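Local coordinates for protein putative hydantoin racemase (Klebsiella pneumoniae subsp. pneumoniae, PDB 3QVL) that catalyses the racemisation of allantoin and probably interconverts the D and L forms of other 5-monosubstituted hydantoins, at residues Q5-N10 and L59-A64; A86-Q91 and G225-P230. All blocks are in the same frame, centred on the assembly; numbering follows the deposited sequence.

Interaction 1: residues Q5-N10 and L59-A64. With 5HY ([(4R)-2,5-dioxoimidazolidin-4-yl]acetic acid), chain C.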
ATOM      1  N   GLN A   5      12.084 -17.132  29.004  1.00 17.16           N
ATOM      2  CA  GLN A   5      12.603 -18.228  28.201  1.00 16.73           C
ATOM      3  C   GLN A   5      13.018 -17.703  26.832  1.00 16.49           C
ATOM      4  O   GLN A   5      12.175 -17.290  26.034  1.00 16.44           O
ATOM      5  CB  GLN A   5      11.550 -19.331  28.058  1.00 16.71           C
ATOM      6  CG  GLN A   5      12.070 -20.613  27.420  1.00 16.57           C
ATOM      7  CD  GLN A   5      10.960 -21.558  27.001  1.00 16.36           C
ATOM      8  OE1 GLN A   5       9.924 -21.135  26.487  1.00 16.43           O
ATOM      9  NE2 GLN A   5      11.177 -22.850  27.212  1.00 16.14           N
ATOM     10  N   VAL A   6      14.322 -17.707  26.572  1.00 16.16           N
ATOM     11  CA  VAL A   6      14.843 -17.271  25.280  1.00 15.90           C
ATOM     12  C   VAL A   6      15.133 -18.502  24.422  1.00 15.77           C
ATOM     13  O   VAL A   6      16.083 -19.248  24.680  1.00 15.75           O
ATOM     14  CB  VAL A   6      16.099 -16.375  25.429  1.00 15.89           C
ATOM     15  CG1 VAL A   6      16.541 -15.846  24.075  1.00 15.76           C
ATOM     16  CG2 VAL A   6      15.815 -15.209  26.374  1.00 15.78           C
ATOM     17  N   ILE A   7      14.295 -18.706  23.410  1.00 15.59           N
ATOM     18  CA  ILE A   7      14.352 -19.906  22.582  1.00 15.41           C
ATOM     19  C   ILE A   7      15.122 -19.670  21.288  1.00 15.35           C
ATOM     20  O   ILE A   7      14.701 -18.882  20.442  1.00 15.26           O
ATOM     21  CB  ILE A   7      12.932 -20.427  22.224  1.00 15.38           C
ATOM     22  CG1 ILE A   7      12.066 -20.567  23.480  1.00 15.28           C
ATOM     23  CG2 ILE A   7      13.019 -21.756  21.457  1.00 15.32           C
ATOM     24  CD1 ILE A   7      10.581 -20.679  23.194  1.00 15.05           C
ATOM     25  N   ASN A   8      16.253 -20.356  21.151  1.00 15.26           N
ATOM     26  CA  ASN A   8      16.918 -20.479  19.864  1.00 15.24           C
ATOM     27  C   ASN A   8      16.171 -21.547  19.065  1.00 15.26           C
ATOM     28  O   ASN A   8      16.164 -22.711  19.459  1.00 15.25           O
ATOM     29  CB  ASN A   8      18.392 -20.865  20.044  1.00 15.17           C
ATOM     30  CG  ASN A   8      19.117 -21.068  18.719  1.00 15.14           C
ATOM     31  OD1 ASN A   8      18.651 -20.638  17.661  1.00 15.13           O
ATOM     32  ND2 ASN A   8      20.271 -21.727  18.775  1.00 14.66           N
ATOM     33  N   PRO A   9      15.515 -21.150  17.956  1.00 15.30           N
ATOM     34  CA  PRO A   9      14.708 -22.077  17.161  1.00 15.37           C
ATOM     35  C   PRO A   9      15.517 -23.138  16.413  1.00 15.51           C
ATOM     36  O   PRO A   9      14.955 -24.160  16.017  1.00 15.41           O
ATOM     37  CB  PRO A   9      13.987 -21.152  16.174  1.00 15.36           C
ATOM     38  CG  PRO A   9      13.981 -19.828  16.855  1.00 15.25           C
ATOM     39  CD  PRO A   9      15.329 -19.765  17.496  1.00 15.28           C
ATOM     40  N   ASN A  10      16.811 -22.897  16.211  1.00 15.70           N
ATOM     41  CA  ASN A  10      17.691 -23.927  15.660  1.00 15.99           C
ATOM     42  C   ASN A  10      18.372 -24.735  16.769  1.00 16.18           C
ATOM     43  O   ASN A  10      18.361 -24.326  17.932  1.00 16.19           O
ATOM     44  CB  ASN A  10      18.701 -23.342  14.657  1.00 15.97           C
ATOM     45  CG  ASN A  10      19.774 -22.493  15.315  1.00 16.09           C
ATOM     46  OD1 ASN A  10      20.498 -22.950  16.201  1.00 15.81           O
ATOM     47  ND2 ASN A  10      19.898 -21.253  14.859  1.00 15.89           N
ATOM     48  N   LEU A  59       7.516 -24.407  19.462  1.00 14.57           N
ATOM     49  CA  LEU A  59       6.305 -24.812  20.183  1.00 14.80           C
ATOM     50  C   LEU A  59       6.582 -25.828  21.289  1.00 15.03           C
ATOM     51  O   LEU A  59       5.963 -25.774  22.355  1.00 14.95           O
ATOM     52  CB  LEU A  59       5.247 -25.352  19.215  1.00 14.78           C
ATOM     53  CG  LEU A  59       4.604 -24.357  18.242  1.00 14.79           C
ATOM     54  CD1 LEU A  59       3.687 -25.083  17.270  1.00 14.80           C
ATOM     55  CD2 LEU A  59       3.842 -23.262  18.983  1.00 14.87           C
ATOM     56  N   GLU A  60       7.508 -26.747  21.025  1.00 15.30           N
ATOM     57  CA  GLU A  60       7.949 -27.724  22.020  1.00 15.61           C
ATOM     58  C   GLU A  60       8.546 -27.028  23.243  1.00 15.85           C
ATOM     59  O   GLU A  60       8.283 -27.424  24.381  1.00 15.91           O
ATOM     60  CB  GLU A  60       8.960 -28.698  21.410  1.00 15.59           C
ATOM     61  N   GLN A  61       9.337 -25.983  23.000  1.00 16.10           N
ATOM     62  CA  GLN A  61       9.942 -25.205  24.081  1.00 16.50           C
ATOM     63  C   GLN A  61       8.949 -24.260  24.764  1.00 16.59           C
ATOM     64  O   GLN A  61       9.038 -24.041  25.972  1.00 16.58           O
ATOM     65  CB  GLN A  61      11.179 -24.442  23.593  1.00 16.55           C
ATOM     66  CG  GLN A  61      12.388 -25.331  23.274  1.00 17.23           C
ATOM     67  CD  GLN A  61      12.784 -26.254  24.421  1.00 18.14           C
ATOM     68  OE1 GLN A  61      12.971 -27.456  24.225  1.00 19.21           O
ATOM     69  NE2 GLN A  61      12.906 -25.699  25.622  1.00 18.12           N
ATOM     70  N   ILE A  62       8.016 -23.707  23.987  1.00 16.78           N
ATOM     71  CA  ILE A  62       6.923 -22.889  24.532  1.00 16.99           C
ATOM     72  C   ILE A  62       6.119 -23.703  25.548  1.00 17.26           C
ATOM     73  O   ILE A  62       5.816 -23.220  26.644  1.00 17.23           O
ATOM     74  CB  ILE A  62       5.984 -22.351  23.411  1.00 16.95           C
ATOM     75  CG1 ILE A  62       6.707 -21.327  22.522  1.00 16.89           C
ATOM     76  CG2 ILE A  62       4.691 -21.766  23.995  1.00 16.93           C
ATOM     77  CD1 ILE A  62       6.972 -19.969  23.166  1.00 16.89           C
ATOM     78  N   ARG A  63       5.793 -24.939  25.173  1.00 17.58           N
ATOM     79  CA  ARG A  63       5.101 -25.879  26.052  1.00 18.00           C
ATOM     80  C   ARG A  63       5.875 -26.085  27.356  1.00 18.08           C
ATOM     81  O   ARG A  63       5.296 -26.017  28.440  1.00 18.10           O
ATOM     82  CB  ARG A  63       4.878 -27.213  25.327  1.00 18.09           C
ATOM     83  CG  ARG A  63       4.067 -28.253  26.098  1.00 18.74           C
ATOM     84  CD  ARG A  63       4.957 -29.205  26.889  1.00 19.94           C
ATOM     85  NE  ARG A  63       5.831 -29.989  26.019  1.00 20.85           N
ATOM     86  CZ  ARG A  63       7.022 -30.463  26.374  1.00 21.48           C
ATOM     87  NH1 ARG A  63       7.738 -31.164  25.505  1.00 22.03           N
ATOM     88  NH2 ARG A  63       7.506 -30.233  27.590  1.00 21.70           N
ATOM     89  N   ALA A  64       7.181 -26.325  27.235  1.00 18.26           N
ATOM     90  CA  ALA A  64       8.060 -26.504  28.393  1.00 18.43           C
ATOM     91  C   ALA A  64       8.108 -25.252  29.269  1.00 18.58           C
ATOM     92  O   ALA A  64       8.052 -25.347  30.497  1.00 18.59           O
ATOM     93  CB  ALA A  64       9.462 -26.900  27.942  1.00 18.40           C
TER
HETATM   94  C   5HY C   1      18.723 -16.743  12.590  1.00 19.01           C
HETATM   95  N   5HY C   1      18.617 -18.320  10.917  1.00 19.03           N
HETATM   96  O   5HY C   1      18.649 -15.706  13.246  1.00 18.88           O
HETATM   97  CA  5HY C   1      18.261 -16.914  11.149  1.00 19.06           C
HETATM   98  CB  5HY C   1      18.980 -15.959  10.171  1.00 19.13           C
HETATM   99  CG  5HY C   1      20.511 -15.893  10.285  1.00 19.38           C
HETATM  100  OAB 5HY C   1      19.487 -19.977  12.184  1.00 18.91           O
HETATM  101  NAF 5HY C   1      19.195 -17.904  13.040  1.00 18.97           N
HETATM  102  CAI 5HY C   1      19.117 -18.810  12.057  1.00 19.04           C
HETATM  103  OD1 5HY C   1      21.106 -15.295   9.364  1.00 19.89           O
HETATM  104  OD2 5HY C   1      21.063 -16.413  11.279  1.00 19.85           O
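Ile-7 and Gln-5 project from strand 5-7 onto Gln-61 and Ile-62 of helix 59-64, which runs almost antiparallel to it, at 170° and 9.6 Å between axes. This is the helix of a beta-alpha-beta crossover: it leads from strand 31-36 to strand 72-75 and passes over the strand that lies between them in the parallel sheet.

At Ile-7 the CB atom forks into two branches that both meet the helix. The methyl CG2, anti to the backbone N, reaches CB of Gln-61 at 3.9 Å and also nears its CG. The other branch, CG1, lies by the same CB of Gln-61, and the tip CD1 goes on to CD1 of Ile-62, 3.7 Å away, the two isoleucine side chains crossing at about a right angle. Beta-branched isoleucine suits this strand position because it offers two hydrocarbon arms.

Gln-5 adds the polar contact. Its extended chain carries NE2 to the backbone O of Gln-61, a 2.7 Å hydrogen bond with 152° at the hydrogen. The acceptor lies near the plane of the Gln-5 amide, whereas NE2 stands above the plane of the helix carbonyl. OE1 bonds to His-73 ND1 of strand 72-75, and the two bonds together fix the rotation of the amide.

Beyond the strand the chain turns into the ligand pocket. Asn-8 OD1 accepts from the backbone N of Asn-10 at 3.3 Å, an Asx turn, and Asn-8 ND2 donates to Asn-10 OD1 at 2.9 Å. Asn-10 OD1 also accepts from Ser-12 N, while ND2 donates to the carbonyl oxygen OAB on the hydantoin ring, 3.0 Å away. Apolar packing and one buried hydrogen bond thus seat the strand on its helix, while a second-shell asparagine positions the ligand-binding one.

Interaction 2: residues A86-Q91 and G225-P230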
ATOM      1  N   ALA A  86       3.084 -19.661  18.690  1.00 12.73           N
ATOM      2  CA  ALA A  86       3.617 -19.575  20.049  1.00 12.81           C
ATOM      3  C   ALA A  86       2.752 -18.696  20.948  1.00 12.90           C
ATOM      4  O   ALA A  86       2.557 -19.006  22.124  1.00 12.89           O
ATOM      5  CB  ALA A  86       5.048 -19.060  20.025  1.00 12.79           C
ATOM      6  N   ARG A  87       2.236 -17.603  20.388  1.00 12.99           N
ATOM      7  CA  ARG A  87       1.372 -16.686  21.132  1.00 13.18           C
ATOM      8  C   ARG A  87       0.042 -17.325  21.522  1.00 13.35           C
ATOM      9  O   ARG A  87      -0.524 -16.998  22.567  1.00 13.32           O
ATOM     10  CB  ARG A  87       1.151 -15.389  20.352  1.00 13.13           C
ATOM     11  CG  ARG A  87       2.370 -14.489  20.359  1.00 13.06           C
ATOM     12  CD  ARG A  87       2.140 -13.185  19.627  1.00 13.02           C
ATOM     13  NE  ARG A  87       3.339 -12.354  19.699  1.00 12.98           N
ATOM     14  CZ  ARG A  87       3.508 -11.200  19.060  1.00 13.03           C
ATOM     15  NH1 ARG A  87       2.554 -10.707  18.280  1.00 13.23           N
ATOM     16  NH2 ARG A  87       4.645 -10.535  19.207  1.00 12.73           N
ATOM     17  N   GLU A  88      -0.442 -18.239  20.686  1.00 13.58           N
ATOM     18  CA  GLU A  88      -1.641 -19.015  20.995  1.00 13.86           C
ATOM     19  C   GLU A  88      -1.393 -19.978  22.155  1.00 14.07           C
ATOM     20  O   GLU A  88      -2.201 -20.061  23.081  1.00 13.97           O
ATOM     21  CB  GLU A  88      -2.119 -19.796  19.769  1.00 13.82           C
ATOM     22  CG  GLU A  88      -2.759 -18.943  18.684  1.00 14.05           C
ATOM     23  CD  GLU A  88      -3.356 -19.772  17.557  1.00 14.32           C
ATOM     24  OE1 GLU A  88      -3.157 -21.003  17.536  1.00 14.43           O
ATOM     25  OE2 GLU A  88      -4.037 -19.189  16.691  1.00 14.55           O
ATOM     26  N   LEU A  89      -0.268 -20.690  22.099  1.00 14.30           N
ATOM     27  CA  LEU A  89       0.062 -21.706  23.099  1.00 14.65           C
ATOM     28  C   LEU A  89       0.478 -21.111  24.446  1.00 14.86           C
ATOM     29  O   LEU A  89       0.077 -21.614  25.496  1.00 14.89           O
ATOM     30  CB  LEU A  89       1.148 -22.655  22.568  1.00 14.65           C
ATOM     31  CG  LEU A  89       1.498 -23.911  23.379  1.00 14.81           C
ATOM     32  CD1 LEU A  89       0.296 -24.837  23.545  1.00 14.89           C
ATOM     33  CD2 LEU A  89       2.660 -24.658  22.738  1.00 14.92           C
ATOM     34  N   ALA A  90       1.274 -20.044  24.410  1.00 15.08           N
ATOM     35  CA  ALA A  90       1.800 -19.432  25.632  1.00 15.36           C
ATOM     36  C   ALA A  90       0.798 -18.499  26.307  1.00 15.56           C
ATOM     37  O   ALA A  90      -0.073 -17.925  25.650  1.00 15.56           O
ATOM     38  CB  ALA A  90       3.096 -18.690  25.341  1.00 15.33           C
ATOM     39  N   GLN A  91       0.931 -18.363  27.625  1.00 15.80           N
ATOM     40  CA  GLN A  91       0.157 -17.389  28.389  1.00 16.11           C
ATOM     41  C   GLN A  91       0.900 -16.055  28.429  1.00 15.93           C
ATOM     42  O   GLN A  91       0.319 -15.005  28.146  1.00 16.06           O
ATOM     43  CB  GLN A  91      -0.123 -17.897  29.807  1.00 16.31           C
ATOM     44  CG  GLN A  91      -0.898 -16.908  30.675  1.00 17.45           C
ATOM     45  CD  GLN A  91      -1.505 -17.541  31.915  1.00 18.90           C
ATOM     46  OE1 GLN A  91      -0.975 -18.509  32.463  1.00 19.84           O
ATOM     47  NE2 GLN A  91      -2.626 -16.989  32.365  1.00 19.69           N
ATOM     48  N   GLY A 225     -10.128 -14.034  20.881  1.00 18.02           N
ATOM     49  CA  GLY A 225     -10.170 -14.168  19.428  1.00 17.58           C
ATOM     50  C   GLY A 225      -8.993 -14.879  18.786  1.00 17.31           C
ATOM     51  O   GLY A 225      -8.798 -16.081  18.981  1.00 17.31           O
ATOM     52  N   ASP A 226      -8.209 -14.120  18.023  1.00 16.95           N
ATOM     53  CA  ASP A 226      -7.189 -14.667  17.121  1.00 16.66           C
ATOM     54  C   ASP A 226      -6.046 -15.423  17.798  1.00 16.41           C
ATOM     55  O   ASP A 226      -5.533 -16.398  17.243  1.00 16.38           O
ATOM     56  CB  ASP A 226      -6.612 -13.558  16.235  1.00 16.69           C
ATOM     57  CG  ASP A 226      -7.649 -12.943  15.309  1.00 16.75           C
ATOM     58  OD1 ASP A 226      -8.768 -13.491  15.196  1.00 16.77           O
ATOM     59  OD2 ASP A 226      -7.339 -11.907  14.688  1.00 16.63           O
ATOM     60  N   LEU A 227      -5.646 -14.969  18.982  1.00 16.05           N
ATOM     61  CA  LEU A 227      -4.512 -15.567  19.684  1.00 15.81           C
ATOM     62  C   LEU A 227      -4.932 -16.302  20.957  1.00 15.76           C
ATOM     63  O   LEU A 227      -4.122 -16.511  21.865  1.00 15.59           O
ATOM     64  CB  LEU A 227      -3.438 -14.511  19.977  1.00 15.74           C
ATOM     65  CG  LEU A 227      -2.802 -13.788  18.781  1.00 15.56           C
ATOM     66  CD1 LEU A 227      -1.865 -12.693  19.260  1.00 15.38           C
ATOM     67  CD2 LEU A 227      -2.070 -14.753  17.851  1.00 15.29           C
ATOM     68  N   ALA A 228      -6.201 -16.702  21.001  1.00 15.75           N
ATOM     69  CA  ALA A 228      -6.719 -17.545  22.073  1.00 15.85           C
ATOM     70  C   ALA A 228      -5.986 -18.882  22.072  1.00 15.96           C
ATOM     71  O   ALA A 228      -5.395 -19.271  21.059  1.00 15.82           O
ATOM     72  CB  ALA A 228      -8.215 -17.761  21.894  1.00 15.81           C
ATOM     73  N   PHE A 229      -6.015 -19.577  23.207  1.00 16.16           N
ATOM     74  CA  PHE A 229      -5.438 -20.916  23.295  1.00 16.41           C
ATOM     75  C   PHE A 229      -6.014 -21.801  22.188  1.00 16.61           C
ATOM     76  O   PHE A 229      -7.184 -21.649  21.826  1.00 16.58           O
ATOM     77  CB  PHE A 229      -5.697 -21.537  24.672  1.00 16.42           C
ATOM     78  CG  PHE A 229      -5.011 -20.819  25.803  1.00 16.53           C
ATOM     79  CD1 PHE A 229      -3.623 -20.842  25.925  1.00 16.65           C
ATOM     80  CD2 PHE A 229      -5.755 -20.128  26.755  1.00 16.82           C
ATOM     81  CE1 PHE A 229      -2.986 -20.179  26.974  1.00 16.95           C
ATOM     82  CE2 PHE A 229      -5.128 -19.466  27.809  1.00 16.84           C
ATOM     83  CZ  PHE A 229      -3.741 -19.491  27.918  1.00 16.72           C
ATOM     84  N   PRO A 230      -5.193 -22.712  21.633  1.00 16.85           N
ATOM     85  CA  PRO A 230      -5.658 -23.575  20.546  1.00 17.13           C
ATOM     86  C   PRO A 230      -6.932 -24.324  20.927  1.00 17.45           C
ATOM     87  O   PRO A 230      -7.106 -24.692  22.092  1.00 17.44           O
ATOM     88  CB  PRO A 230      -4.504 -24.562  20.365  1.00 17.10           C
ATOM     89  CG  PRO A 230      -3.310 -23.842  20.866  1.00 16.99           C
ATOM     90  CD  PRO A 230      -3.791 -22.992  21.994  1.00 16.83           C
TER
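The C-terminal end of helix 83-89 meets a type I beta turn, Gly-225 to Ala-228, and the extended Phe-229 and Pro-230 that follow, with Glu-88 at the centre of the contact. No conventional hydrogen bond joins the two segments.

The backbone O of Glu-88 instead receives the CA-H of Phe-229, with CA 3.4 Å away and 163° at the hydrogen. CD of Pro-230 comes to 3.5 Å of this same oxygen; proline suits the place because CD, bonded to the ring nitrogen, offers polarised C-H groups. The flat Phe-229 ring turns its edge to Leu-89 O, with CE1 3.7 Å from it, and makes a cation-pi contact with Lys-223.

Leu-227 lies alongside Arg-87, pointing the same way, with CD1 4.1 Å from Arg-87 CD. The arginine chain, extended from CG to NE, carries its guanidinium past the leucine to a salt bridge with Glu-99.

Glu-88 OE2 and the backbone O of Asp-226 are both acceptors, yet stand 3.2 Å apart. Arg-120 of a second subunit forms a salt bridge with that OE2 and a hydrogen bond with Ala-228 O, and Phe-49 N of the same subunit donates to OE1. Lys-223 NZ bonds the O atoms of Arg-87, Ala-90 and Leu-227. This oxygen-rich seam probably owes part of its stability to Lys-223 and to the neighbouring subunit's Arg-120.

Overall arrangement
From the N terminus, strand 2-7 comes first, and interaction 1 closes when helix 48-68 returns across it, with strand 31-36 in between. Interaction 2 opens only afterwards, at the end of helix 83-89, and closes a far longer loop of 133 residues containing the whole second parallel sheet. The two are in series, neither nested nor crossed. They nevertheless touch in space, their centres 15 Å apart: Leu-59 and Ile-62 of the crossover helix pack on Ala-86, Leu-89 and Ala-90. Together they join the first sheet, through helices 48-68 and 83-89, to the loop that follows helix 203-216.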